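Amidohydrolase 2 (Bifidobacterium longum subsp. infantis, PDB 6UVZ) is probably a metal-dependent hydrolase of the amidohydrolase superfamily, with a TIM-barrel fold and a substrate that remains unassigned. Local coordinates at residues P134-N139 with T158-H163. Numbering follows the deposited sequence.
Sequences PFELCN and TVIIDH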
loop_
_atom_site.group_PDB
_atom_site.type_symbol
_atom_site.label_atom_id
_atom_site.label_comp_id
_atom_site.label_asym_id
_atom_site.label_seq_id
_atom_site.Cartn_x
_atom_site.Cartn_y
_atom_site.Cartn_z
ATOM N N PRO A 134 6.955 -5.145 7.797
ATOM C CA PRO A 134 5.565 -5.350 7.382
ATOM C C PRO A 134 5.492 -5.922 5.974
ATOM O O PRO A 134 6.404 -5.767 5.159
ATOM C CB PRO A 134 4.958 -3.942 7.438
ATOM C CG PRO A 134 5.908 -3.137 8.279
ATOM C CD PRO A 134 7.260 -3.724 8.023
ATOM N N PHE A 135 4.380 -6.595 5.695
ATOM C CA PHE A 135 4.129 -7.170 4.382
ATOM C C PHE A 135 3.018 -6.403 3.679
ATOM O O PHE A 135 1.994 -6.073 4.286
ATOM C CB PHE A 135 3.755 -8.651 4.477
ATOM C CG PHE A 135 3.476 -9.285 3.144
ATOM C CD1 PHE A 135 4.514 -9.606 2.286
ATOM C CD2 PHE A 135 2.178 -9.552 2.746
ATOM C CE1 PHE A 135 4.263 -10.186 1.057
ATOM C CE2 PHE A 135 1.920 -10.133 1.517
ATOM C CZ PHE A 135 2.964 -10.449 0.673
ATOM N N GLU A 136 3.227 -6.128 2.394
ATOM C CA GLU A 136 2.269 -5.403 1.568
ATOM C C GLU A 136 1.514 -6.420 0.719
ATOM O O GLU A 136 2.096 -7.056 -0.165
ATOM C CB GLU A 136 2.986 -4.374 0.697
ATOM C CG GLU A 136 2.204 -3.102 0.445
ATOM C CD GLU A 136 2.321 -2.111 1.585
ATOM O OE1 GLU A 136 3.372 -2.099 2.258
ATOM O OE2 GLU A 136 1.362 -1.346 1.808
ATOM N N LEU A 137 0.218 -6.576 0.988
ATOM C CA LEU A 137 -0.605 -7.590 0.336
ATOM C C LEU A 137 -1.384 -6.953 -0.810
ATOM O O LEU A 137 -2.298 -6.155 -0.581
ATOM C CB LEU A 137 -1.551 -8.247 1.339
ATOM C CG LEU A 137 -2.548 -9.248 0.749
ATOM C CD1 LEU A 137 -1.822 -10.337 -0.019
ATOM C CD2 LEU A 137 -3.419 -9.854 1.836
ATOM N N CYS A 138 -1.025 -7.315 -2.041
ATOM C CA CYS A 138 -1.748 -6.901 -3.239
ATOM C C CYS A 138 -2.056 -8.153 -4.046
ATOM O O CYS A 138 -1.150 -8.755 -4.634
ATOM C CB CYS A 138 -0.936 -5.900 -4.064
ATOM S SG CYS A 138 -1.781 -5.296 -5.544
ATOM N N ASN A 139 -3.328 -8.548 -4.077
ATOM C CA ASN A 139 -3.708 -9.826 -4.665
ATOM C C ASN A 139 -4.881 -9.691 -5.627
ATOM O O ASN A 139 -5.252 -8.579 -6.020
ATOM C CB ASN A 139 -4.060 -10.825 -3.563
ATOM C CG ASN A 139 -5.245 -10.376 -2.731
ATOM O OD1 ASN A 139 -5.491 -9.179 -2.575
ATOM N ND2 ASN A 139 -5.991 -11.335 -2.194
ATOM N N THR A 158 2.867 -7.652 10.493
ATOM C CA THR A 158 2.033 -6.531 10.082
ATOM C C THR A 158 1.717 -6.669 8.599
ATOM O O THR A 158 2.621 -6.623 7.758
ATOM C CB THR A 158 2.732 -5.200 10.363
ATOM O OG1 THR A 158 2.947 -5.061 11.773
ATOM C CG2 THR A 158 1.884 -4.039 9.868
ATOM N N VAL A 159 0.437 -6.846 8.281
ATOM C CA VAL A 159 -0.027 -6.996 6.907
ATOM C C VAL A 159 -0.847 -5.767 6.546
ATOM O O VAL A 159 -1.690 -5.319 7.332
ATOM C CB VAL A 159 -0.844 -8.288 6.727
ATOM C CG1 VAL A 159 -1.899 -8.415 7.820
ATOM C CG2 VAL A 159 -1.485 -8.329 5.347
ATOM N N ILE A 160 -0.590 -5.212 5.366
ATOM C CA ILE A 160 -1.311 -4.049 4.862
ATOM C C ILE A 160 -2.043 -4.480 3.599
ATOM O O ILE A 160 -1.410 -4.835 2.596
ATOM C CB ILE A 160 -0.382 -2.860 4.585
ATOM C CG1 ILE A 160 0.219 -2.323 5.886
ATOM C CG2 ILE A 160 -1.144 -1.761 3.872
ATOM C CD1 ILE A 160 1.540 -2.955 6.270
ATOM N N ILE A 161 -3.373 -4.453 3.645
ATOM C CA ILE A 161 -4.197 -4.846 2.507
ATOM C C ILE A 161 -4.211 -3.687 1.514
ATOM O O ILE A 161 -4.721 -2.606 1.814
ATOM C CB ILE A 161 -5.618 -5.220 2.943
ATOM C CG1 ILE A 161 -5.592 -6.090 4.200
ATOM C CG2 ILE A 161 -6.338 -5.949 1.824
ATOM C CD1 ILE A 161 -4.873 -7.404 4.030
ATOM N N ASP A 162 -3.651 -3.909 0.328
ATOM C CA ASP A 162 -3.553 -2.858 -0.676
ATOM C C ASP A 162 -4.868 -2.708 -1.429
ATOM O O ASP A 162 -5.475 -3.702 -1.843
ATOM C CB ASP A 162 -2.426 -3.156 -1.665
ATOM C CG ASP A 162 -1.053 -2.983 -1.056
ATOM O OD1 ASP A 162 -0.970 -2.643 0.144
ATOM O OD2 ASP A 162 -0.056 -3.185 -1.780
ATOM N N HIS A 163 -5.305 -1.459 -1.595
ATOM C CA HIS A 163 -6.385 -1.107 -2.518
ATOM C C HIS A 163 -7.696 -1.801 -2.154
ATOM O O HIS A 163 -8.395 -2.335 -3.018
ATOM C CB HIS A 163 -5.988 -1.419 -3.963
ATOM C CG HIS A 163 -4.725 -0.743 -4.404
ATOM N ND1 HIS A 163 -4.064 0.183 -3.625
ATOM C CD2 HIS A 163 -4.003 -0.859 -5.543
ATOM C CE1 HIS A 163 -2.989 0.607 -4.265
ATOM N NE2 HIS A 163 -2.929 -0.010 -5.432
#
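Phe135 and Val159 pair in parallel where strands 135-137 and 159-161 run side by side in the TIM barrel, joined through helix 144-153 as a beta-alpha-beta crossover. Four backbone bonds hold them, from Phe135 N to Thr158 O (2.7 Å) through to Asp162 N to Leu137 O (2.8 Å). Tight and buried are Leu137, Val159 and Ile161 on one side, Glu136, Ile160 and Asp162 on the other. On the helix side, Leu137 and Ile161 lie alongside each other, Leu137 CD2 3.6 Å from Ile161 CD1; Phe151 of the helix touches Leu137 and Val159. On the other face, the bend at chi2 (82°) turns CD of Glu136 toward the neighbouring strand. Its OE2 sits 3.3 Å from Ile160 CG2. Lys190 forms a salt bridge to that same oxygen and Tyr255 hydrogen-bonds it, which probably offsets the repulsion from the neighbouring Asp162 carboxylate. A glutamine in place of Glu136 would probably leave Lys190 without its full countercharge beside Asp162. The looser part lies at partly exposed Thr158 and Cys138, the latter touching Asp162 through its CB, 3.7 Å from Asp162 OD2. Between the two acids, Glu136 OE2 and Asp162 OD1 stand 3.1 Å apart, their carboxylate planes turned by 35°.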